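Local coordinates for protein D-lactate dehydrogenase (Fermentative) (Pseudomonas aeruginosa, PDB 6ABJ) that interconverts D-lactate and pyruvate with NAD(H), probably in the direction of pyruvate reduction, as a tetrameric dehydrogenase of the D-isomer specific 2-hydroxyacid family, at residues Y116-L128 with V307-A319. Numbering follows the deposited sequence.
Sequences YSPHAVAEHAVGL and VVTAHQAFLTREA. With ACT (acetate ion), chain D.
Tyr116 stacked on Phe314 and His124 bonded to Thr309 are two main points of a buried contact where the chain passes twice between the two domains, once into helix 118-134 and once from strand 306-308 into helix 317-335. The aromatic rings lie face to face, centroids 4.0 Å apart and planes 17° from parallel, with Phe314 CD2 over the middle of the tyrosine ring. Phe314 belongs to the NADH site, with no cofactor bound in this chain. Tyr116 OH, which also bonds Ala93 N, donates to OXT of an acetate ion (2.6 Å), probably from the crystallisation solution.

With its first torsion extended (chi1 -169°), His124 carries its imidazole across to the loop. NE2 donates in the ring plane to Thr309 OG1 at 2.8 Å, nearly straight at 173°; this hydroxyl also bonds Asp274, another NADH-site residue. Ala313 CA sits over one imidazole face as a CH-pi contact. Alongside, Ala120 CB packs on Ala319 CB (3.7 Å) and Val121 CG1 on Ala313 CB.

Ser117 N-caps helix 118-134; Thr316, N-cap of helix 317-335, also bonds Asp157 of the second subunit, whose Arg134 bonds Ala313 O. Leu128 CD2 meets Val307 CG1 on strand 306-308, which edges the Rossmann sheet beside 268-273, while helix 170-181 packs against helix 118-134.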
# COMPACT_ATOMS: atom_id res chain seq x y z
N TYR B 116 0.54 16.27 -27.85
CA TYR B 116 0.12 16.65 -26.52
C TYR B 116 0.94 17.83 -26.05
O TYR B 116 2.04 18.06 -26.54
CB TYR B 116 0.31 15.48 -25.57
CG TYR B 116 -0.56 14.27 -25.90
CD1 TYR B 116 -1.93 14.39 -25.96
CD2 TYR B 116 -0.00 13.02 -26.18
CE1 TYR B 116 -2.74 13.30 -26.25
CE2 TYR B 116 -0.82 11.95 -26.52
CZ TYR B 116 -2.18 12.11 -26.54
OH TYR B 116 -3.00 11.05 -26.85
N SER B 117 0.37 18.61 -25.13
CA SER B 117 1.04 19.72 -24.47
C SER B 117 2.46 19.38 -24.00
O SER B 117 2.66 18.45 -23.17
CB SER B 117 0.24 20.10 -23.22
OG SER B 117 0.97 20.92 -22.31
N PRO B 118 3.45 20.14 -24.48
CA PRO B 118 4.82 19.79 -24.16
C PRO B 118 5.15 20.08 -22.72
O PRO B 118 5.92 19.32 -22.15
CB PRO B 118 5.65 20.66 -25.11
CG PRO B 118 4.72 21.78 -25.54
CD PRO B 118 3.36 21.20 -25.52
N HIS B 119 4.62 21.13 -22.13
CA HIS B 119 4.86 21.34 -20.70
C HIS B 119 4.30 20.23 -19.82
O HIS B 119 4.98 19.79 -18.89
CB HIS B 119 4.36 22.69 -20.23
CG HIS B 119 5.16 23.81 -20.78
ND1 HIS B 119 6.41 24.12 -20.29
CD2 HIS B 119 4.93 24.66 -21.81
CE1 HIS B 119 6.91 25.14 -20.99
NE2 HIS B 119 6.03 25.48 -21.91
N ALA B 120 3.08 19.80 -20.08
CA ALA B 120 2.48 18.75 -19.27
C ALA B 120 3.34 17.49 -19.31
O ALA B 120 3.62 16.89 -18.25
CB ALA B 120 1.08 18.44 -19.72
N VAL B 121 3.74 17.08 -20.52
CA VAL B 121 4.49 15.86 -20.70
C VAL B 121 5.91 15.95 -20.13
O VAL B 121 6.38 15.05 -19.43
CB VAL B 121 4.47 15.36 -22.18
CG1 VAL B 121 5.26 14.06 -22.33
CG2 VAL B 121 3.03 15.10 -22.61
N ALA B 122 6.60 17.06 -20.36
CA ALA B 122 7.96 17.19 -19.87
C ALA B 122 7.97 17.30 -18.31
O ALA B 122 8.86 16.77 -17.66
CB ALA B 122 8.63 18.41 -20.49
N GLU B 123 6.99 17.98 -17.75
CA GLU B 123 6.83 18.08 -16.33
C GLU B 123 6.64 16.69 -15.69
O GLU B 123 7.21 16.39 -14.62
CB GLU B 123 5.75 19.07 -15.96
CG GLU B 123 6.19 20.52 -16.22
CD GLU B 123 5.08 21.53 -15.95
OE1 GLU B 123 4.11 21.17 -15.29
OE2 GLU B 123 5.21 22.69 -16.44
N HIS B 124 5.86 15.85 -16.34
CA HIS B 124 5.60 14.54 -15.85
C HIS B 124 6.88 13.69 -15.86
O HIS B 124 7.15 12.98 -14.90
CB HIS B 124 4.56 13.86 -16.68
CG HIS B 124 4.07 12.58 -16.05
ND1 HIS B 124 3.13 12.57 -15.06
CD2 HIS B 124 4.32 11.29 -16.33
CE1 HIS B 124 2.86 11.32 -14.70
NE2 HIS B 124 3.56 10.52 -15.47
N ALA B 125 7.69 13.82 -16.91
CA ALA B 125 8.96 13.17 -16.95
C ALA B 125 9.81 13.61 -15.77
O ALA B 125 10.44 12.76 -15.13
CB ALA B 125 9.66 13.41 -18.28
N VAL B 126 9.88 14.91 -15.49
CA VAL B 126 10.66 15.38 -14.36
C VAL B 126 10.10 14.84 -13.03
O VAL B 126 10.87 14.47 -12.12
CB VAL B 126 10.79 16.92 -14.38
CG1 VAL B 126 11.54 17.42 -13.18
CG2 VAL B 126 11.48 17.37 -15.68
N GLY B 127 8.78 14.75 -12.90
CA GLY B 127 8.20 14.19 -11.72
C GLY B 127 8.61 12.71 -11.51
O GLY B 127 8.92 12.28 -10.38
N LEU B 128 8.75 11.98 -12.61
CA LEU B 128 9.11 10.55 -12.53
C LEU B 128 10.56 10.52 -12.07
O LEU B 128 10.94 9.68 -11.23
CB LEU B 128 8.96 9.86 -13.93
CG LEU B 128 7.49 9.51 -14.31
CD1 LEU B 128 7.51 8.89 -15.74
CD2 LEU B 128 6.82 8.60 -13.33
N VAL B 307 8.85 2.92 -11.56
CA VAL B 307 7.53 3.57 -11.42
C VAL B 307 6.92 3.64 -12.81
O VAL B 307 7.58 4.12 -13.73
CB VAL B 307 7.68 5.02 -10.86
CG1 VAL B 307 6.35 5.73 -10.90
CG2 VAL B 307 8.21 4.94 -9.40
N VAL B 308 5.69 3.17 -12.89
CA VAL B 308 4.91 3.15 -14.14
C VAL B 308 3.66 3.95 -13.88
O VAL B 308 2.97 3.72 -12.91
CB VAL B 308 4.51 1.75 -14.55
CG1 VAL B 308 3.59 1.80 -15.82
CG2 VAL B 308 5.73 0.91 -14.76
N THR B 309 3.43 4.97 -14.76
CA THR B 309 2.19 5.66 -14.83
C THR B 309 1.51 5.31 -16.16
O THR B 309 2.20 5.02 -17.13
CB THR B 309 2.37 7.21 -14.64
OG1 THR B 309 3.34 7.72 -15.52
CG2 THR B 309 2.86 7.53 -13.17
N ALA B 310 0.18 5.31 -16.15
CA ALA B 310 -0.59 4.66 -17.21
C ALA B 310 -0.98 5.66 -18.31
O ALA B 310 -2.15 6.06 -18.46
CB ALA B 310 -1.77 3.88 -16.64
N HIS B 311 0.06 6.12 -18.99
CA HIS B 311 0.00 7.18 -20.00
C HIS B 311 -0.74 8.42 -19.51
O HIS B 311 -1.82 8.81 -20.02
CB HIS B 311 -0.57 6.67 -21.31
CG HIS B 311 -0.14 7.51 -22.48
ND1 HIS B 311 0.08 6.98 -23.72
CD2 HIS B 311 0.22 8.82 -22.56
CE1 HIS B 311 0.56 7.92 -24.52
NE2 HIS B 311 0.64 9.05 -23.85
N GLN B 312 -0.17 8.95 -18.43
CA GLN B 312 -0.69 10.01 -17.61
C GLN B 312 -0.01 11.33 -17.87
O GLN B 312 -0.39 12.37 -17.32
CB GLN B 312 -0.44 9.56 -16.13
CG GLN B 312 -1.21 10.27 -15.09
CD GLN B 312 -0.79 9.96 -13.68
OE1 GLN B 312 -0.62 8.80 -13.31
NE2 GLN B 312 -0.69 10.99 -12.88
N ALA B 313 0.95 11.36 -18.74
CA ALA B 313 1.81 12.54 -18.91
C ALA B 313 1.11 13.77 -19.45
O ALA B 313 1.50 14.87 -19.12
CB ALA B 313 3.02 12.22 -19.80
N PHE B 314 0.03 13.56 -20.21
CA PHE B 314 -0.81 14.70 -20.64
C PHE B 314 -2.00 14.97 -19.75
O PHE B 314 -2.82 15.84 -20.07
CB PHE B 314 -1.25 14.54 -22.11
CG PHE B 314 -2.13 13.35 -22.38
CD1 PHE B 314 -3.48 13.40 -22.10
CD2 PHE B 314 -1.61 12.22 -22.97
CE1 PHE B 314 -4.29 12.34 -22.34
CE2 PHE B 314 -2.43 11.15 -23.27
CZ PHE B 314 -3.77 11.22 -22.96
N LEU B 315 -2.06 14.29 -18.59
CA LEU B 315 -3.20 14.39 -17.70
C LEU B 315 -3.06 15.57 -16.75
O LEU B 315 -2.91 15.40 -15.51
CB LEU B 315 -3.45 13.08 -16.92
CG LEU B 315 -4.87 12.88 -16.36
CD1 LEU B 315 -5.88 12.50 -17.46
CD2 LEU B 315 -4.93 11.87 -15.24
N THR B 316 -3.13 16.78 -17.31
CA THR B 316 -3.32 18.01 -16.56
C THR B 316 -4.55 18.76 -17.07
O THR B 316 -4.98 18.54 -18.20
CB THR B 316 -2.16 18.97 -16.67
OG1 THR B 316 -2.02 19.44 -18.03
CG2 THR B 316 -0.83 18.30 -16.25
N ARG B 317 -5.08 19.67 -16.30
CA ARG B 317 -6.25 20.39 -16.74
C ARG B 317 -6.02 21.17 -18.03
O ARG B 317 -6.81 21.12 -18.91
CB ARG B 317 -6.88 21.18 -15.61
CG ARG B 317 -7.89 20.28 -14.91
CD ARG B 317 -8.17 20.60 -13.47
NE ARG B 317 -8.58 19.43 -12.68
CZ ARG B 317 -9.47 18.52 -13.04
NH1 ARG B 317 -10.09 18.58 -14.19
NH2 ARG B 317 -9.76 17.53 -12.23
N GLU B 318 -4.90 21.81 -18.13
CA GLU B 318 -4.54 22.58 -19.29
C GLU B 318 -4.31 21.71 -20.52
O GLU B 318 -4.72 22.06 -21.64
CB GLU B 318 -3.32 23.43 -18.99
CG GLU B 318 -3.56 24.46 -17.88
CD GLU B 318 -3.29 23.93 -16.45
OE1 GLU B 318 -2.97 22.73 -16.27
OE2 GLU B 318 -3.41 24.71 -15.50
N ALA B 319 -3.65 20.58 -20.35
CA ALA B 319 -3.39 19.72 -21.46
C ALA B 319 -4.65 19.04 -21.95
O ALA B 319 -4.82 18.83 -23.19
CB ALA B 319 -2.30 18.68 -21.12
C ACT D . -2.08 7.78 -27.22
O ACT D . -1.56 6.75 -27.71
OXT ACT D . -2.03 8.89 -27.80
CH3 ACT D . -2.79 7.69 -25.90
O HOH W 1 -2.45 18.20 -24.72